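Local coordinates for Myo-inositol 2-dehydrogenase (Lactobacillus plantarum WCFS1, PDB 3CEA), which probably catalyses the NAD-dependent oxidation of myo-inositol at its 2-hydroxyl, as a Rossmann-fold dehydrogenase of the GFO/IDH/MocA family, at residues F130-D135 against E292-A297. Numbering follows the deposited sequence.
Sequences FMRRYD and ERFDTA. With NAD (nicotinamide-adenine-dinucleotide), chain E.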
loop_
_atom_site.group_PDB
_atom_site.type_symbol
_atom_site.label_atom_id
_atom_site.label_comp_id
_atom_site.label_asym_id
_atom_site.label_seq_id
_atom_site.Cartn_x
_atom_site.Cartn_y
_atom_site.Cartn_z
ATOM N N PHE A 130 7.087 0.112 29.415
ATOM C CA PHE A 130 6.878 -0.598 28.149
ATOM C C PHE A 130 5.561 -0.159 27.516
ATOM O O PHE A 130 4.537 -0.846 27.631
ATOM C CB PHE A 130 6.926 -2.121 28.330
ATOM C CG PHE A 130 8.298 -2.660 28.635
ATOM C CD1 PHE A 130 9.372 -2.409 27.780
ATOM C CD2 PHE A 130 8.515 -3.443 29.766
ATOM C CE1 PHE A 130 10.644 -2.915 28.058
ATOM C CE2 PHE A 130 9.782 -3.958 30.052
ATOM C CZ PHE A 130 10.848 -3.692 29.196
HETATM N N MSE A 131 5.602 0.992 26.848
HETATM C CA MSE A 131 4.402 1.653 26.335
HETATM C C MSE A 131 3.744 0.933 25.156
HETATM O O MSE A 131 2.533 1.063 24.953
HETATM C CB MSE A 131 4.689 3.122 25.978
HETATM C CG MSE A 131 5.392 3.350 24.640
HETATM SE SE MSE A 131 7.214 2.668 24.606
HETATM C CE MSE A 131 7.630 3.068 22.778
ATOM N N ARG A 132 4.533 0.175 24.391
ATOM C CA ARG A 132 4.029 -0.491 23.181
ATOM C C ARG A 132 2.877 -1.449 23.465
ATOM O O ARG A 132 2.050 -1.703 22.588
ATOM C CB ARG A 132 5.150 -1.211 22.427
ATOM C CG ARG A 132 6.218 -0.276 21.883
ATOM C CD ARG A 132 7.133 -0.984 20.910
ATOM N NE ARG A 132 8.331 -0.195 20.627
ATOM C CZ ARG A 132 9.387 -0.646 19.957
ATOM N NH1 ARG A 132 9.406 -1.889 19.493
ATOM N NH2 ARG A 132 10.432 0.145 19.758
ATOM N N ARG A 133 2.821 -1.960 24.694
ATOM C CA ARG A 133 1.727 -2.828 25.135
ATOM C C ARG A 133 0.388 -2.088 25.193
ATOM O O ARG A 133 -0.678 -2.707 25.133
ATOM C CB ARG A 133 2.039 -3.439 26.504
ATOM C CG ARG A 133 3.140 -4.488 26.497
ATOM C CD ARG A 133 2.867 -5.540 27.563
ATOM N NE ARG A 133 4.031 -6.379 27.845
ATOM C CZ ARG A 133 4.006 -7.456 28.627
ATOM N NH1 ARG A 133 2.875 -7.844 29.207
ATOM N NH2 ARG A 133 5.117 -8.154 28.830
ATOM N N TYR A 134 0.459 -0.763 25.311
ATOM C CA TYR A 134 -0.718 0.105 25.358
ATOM C C TYR A 134 -1.152 0.575 23.968
ATOM O O TYR A 134 -2.304 0.978 23.780
ATOM C CB TYR A 134 -0.449 1.321 26.251
ATOM C CG TYR A 134 -0.266 0.983 27.715
ATOM C CD1 TYR A 134 0.978 0.587 28.212
ATOM C CD2 TYR A 134 -1.337 1.063 28.605
ATOM C CE1 TYR A 134 1.148 0.275 29.557
ATOM C CE2 TYR A 134 -1.177 0.754 29.950
ATOM C CZ TYR A 134 0.066 0.362 30.419
ATOM O OH TYR A 134 0.227 0.057 31.749
ATOM N N ASP A 135 -0.227 0.529 23.007
ATOM C CA ASP A 135 -0.492 0.966 21.633
ATOM C C ASP A 135 -1.673 0.209 21.026
ATOM O O ASP A 135 -1.793 -1.006 21.198
ATOM C CB ASP A 135 0.755 0.798 20.761
ATOM C CG ASP A 135 0.508 1.172 19.313
ATOM O OD1 ASP A 135 0.458 2.381 19.005
ATOM O OD2 ASP A 135 0.359 0.252 18.483
ATOM N N GLU A 292 6.302 10.706 18.366
ATOM C CA GLU A 292 5.153 10.947 17.494
ATOM C C GLU A 292 4.380 9.660 17.215
ATOM O O GLU A 292 3.148 9.669 17.165
ATOM C CB GLU A 292 5.588 11.608 16.182
ATOM C CG GLU A 292 6.022 13.062 16.342
ATOM C CD GLU A 292 4.905 13.970 16.840
ATOM O OE1 GLU A 292 4.004 14.301 16.041
ATOM O OE2 GLU A 292 4.939 14.361 18.026
ATOM N N ARG A 293 5.115 8.563 17.041
ATOM C CA ARG A 293 4.534 7.246 16.789
ATOM C C ARG A 293 3.722 6.737 17.981
ATOM O O ARG A 293 2.622 6.203 17.810
ATOM C CB ARG A 293 5.642 6.249 16.408
ATOM C CG ARG A 293 5.258 4.764 16.421
ATOM C CD ARG A 293 4.202 4.408 15.385
ATOM N NE ARG A 293 3.823 3.000 15.462
ATOM C CZ ARG A 293 2.803 2.523 16.176
ATOM N NH1 ARG A 293 2.032 3.337 16.891
ATOM N NH2 ARG A 293 2.552 1.220 16.170
ATOM N N PHE A 294 4.259 6.922 19.183
ATOM C CA PHE A 294 3.677 6.330 20.382
ATOM C C PHE A 294 3.053 7.327 21.360
ATOM O O PHE A 294 2.786 6.979 22.519
ATOM C CB PHE A 294 4.715 5.445 21.079
ATOM C CG PHE A 294 5.066 4.207 20.305
ATOM C CD1 PHE A 294 4.124 3.198 20.118
ATOM C CD2 PHE A 294 6.334 4.049 19.758
ATOM C CE1 PHE A 294 4.439 2.048 19.397
ATOM C CE2 PHE A 294 6.661 2.899 19.043
ATOM C CZ PHE A 294 5.708 1.898 18.862
ATOM N N ASP A 295 2.802 8.548 20.886
ATOM C CA ASP A 295 2.224 9.622 21.704
ATOM C C ASP A 295 1.018 9.178 22.542
ATOM O O ASP A 295 0.984 9.409 23.752
ATOM C CB ASP A 295 1.852 10.822 20.830
ATOM C CG ASP A 295 1.399 12.021 21.645
ATOM O OD1 ASP A 295 2.249 12.645 22.322
ATOM O OD2 ASP A 295 0.191 12.341 21.601
ATOM N N THR A 296 0.038 8.542 21.895
ATOM C CA THR A 296 -1.169 8.057 22.579
ATOM C C THR A 296 -0.846 6.969 23.611
ATOM O O THR A 296 -1.357 7.005 24.734
ATOM C CB THR A 296 -2.230 7.540 21.578
ATOM O OG1 THR A 296 -2.427 8.505 20.538
ATOM C CG2 THR A 296 -3.560 7.282 22.277
ATOM N N ALA A 297 0.005 6.014 23.229
ATOM C CA ALA A 297 0.438 4.942 24.130
ATOM C C ALA A 297 1.127 5.487 25.382
ATOM O O ALA A 297 0.903 4.982 26.481
ATOM C CB ALA A 297 1.347 3.961 23.400
HETATM P PA NAD E . 17.678 12.827 27.667
HETATM O O1A NAD E . 17.103 13.455 26.456
HETATM O O2A NAD E . 19.157 12.873 27.661
HETATM O O5B NAD E . 17.067 13.544 28.972
HETATM C C5B NAD E . 17.603 13.292 30.256
HETATM C C4B NAD E . 17.091 14.339 31.243
HETATM O O4B NAD E . 17.365 13.944 32.577
HETATM C C3B NAD E . 17.751 15.693 31.036
HETATM O O3B NAD E . 16.737 16.667 31.042
HETATM C C2B NAD E . 18.665 15.871 32.233
HETATM O O2B NAD E . 18.726 17.210 32.672
HETATM C C1B NAD E . 18.035 14.972 33.284
HETATM N N9A NAD E . 19.048 14.403 34.193
HETATM C C8A NAD E . 20.187 13.720 33.842
HETATM N N7A NAD E . 20.845 13.360 34.967
HETATM C C5A NAD E . 20.145 13.809 36.033
HETATM C C6A NAD E . 20.371 13.720 37.402
HETATM N N6A NAD E . 21.303 12.891 37.859
HETATM N N1A NAD E . 19.461 14.286 38.278
HETATM C C2A NAD E . 18.336 14.937 37.795
HETATM N N3A NAD E . 18.120 15.023 36.431
HETATM C C4A NAD E . 19.010 14.468 35.563
HETATM O O3 NAD E . 17.183 11.299 27.795
HETATM P PN NAD E . 15.740 10.823 27.257
HETATM O O1N NAD E . 14.727 11.850 27.598
HETATM O O2N NAD E . 15.922 10.377 25.862
HETATM O O5D NAD E . 15.424 9.495 28.105
HETATM C C5D NAD E . 15.551 9.418 29.505
HETATM C C4D NAD E . 15.155 8.007 29.932
HETATM O O4D NAD E . 13.994 7.595 29.233
HETATM C C3D NAD E . 16.252 6.995 29.637
HETATM O O3D NAD E . 16.485 6.223 30.792
HETATM C C2D NAD E . 15.695 6.138 28.517
HETATM O O2D NAD E . 16.040 4.782 28.667
HETATM C C1D NAD E . 14.188 6.337 28.611
HETATM N N1N NAD E . 13.545 6.293 27.282
HETATM C C2N NAD E . 12.470 5.461 27.095
HETATM C C3N NAD E . 11.837 5.389 25.851
HETATM C C7N NAD E . 10.559 4.619 25.678
HETATM O O7N NAD E . 10.198 4.205 24.380
HETATM N N7N NAD E . 9.796 4.342 26.739
HETATM C C4N NAD E . 12.308 6.170 24.797
HETATM C C5N NAD E . 13.401 7.012 24.994
HETATM C C6N NAD E . 14.013 7.064 26.246
HETATM O O HOH W 1 0.098 5.021 20.392
#
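On the nicotinamide side of the NAD pocket, Met131 and Arg132, in the turn that leads from strand 126-127 to helix 136-146, pack on Phe294, the N-cap residue of helix 295-311. Met131 is a selenomethionine whose chain bends at chi2 (-67°), carrying its methyl over a face of the Phe294 ring, with CE 3.4 Å from CD2. The selenium stands farther off, 5.4 Å from the ring centroid, in a Met-aromatic contact. CE also lies 3.2 Å from the carboxamide O7N of NAD, so one methyl touches both ring and cofactor. Arg132 comes over the same face: its CG lies 4.1 Å from the centroid in a CH-pi contact, and its extended chain brings the guanidinium to within 9° of parallel with the ring, while NH1 goes on to a salt bridge with Asp190. Arg293 covers the other face, its CG toward the rim and the face of its guanidinium against Phe294 CE1, which stands 3.6 Å from the guanidinium plane. Its NH1 donates to Asp135 OD1 at 2.8 Å in a salt bridge, approaching from above the carboxylate plane, and NH2 makes a weak bond to OD2. Asp135 is an N-cap too: OD2 accepts from Tyr138 N in helix 136-146. A water bridges OD1 to Ala297 N, tying the carboxylate to the first turn of helix 295-311. Ala297 CB packs against the turn, 3.5 Å from Met131 O. Two helix starts are thus joined beside the nicotinamide, within the two-domain dehydrogenase fold of the GFO/IDH/MocA family.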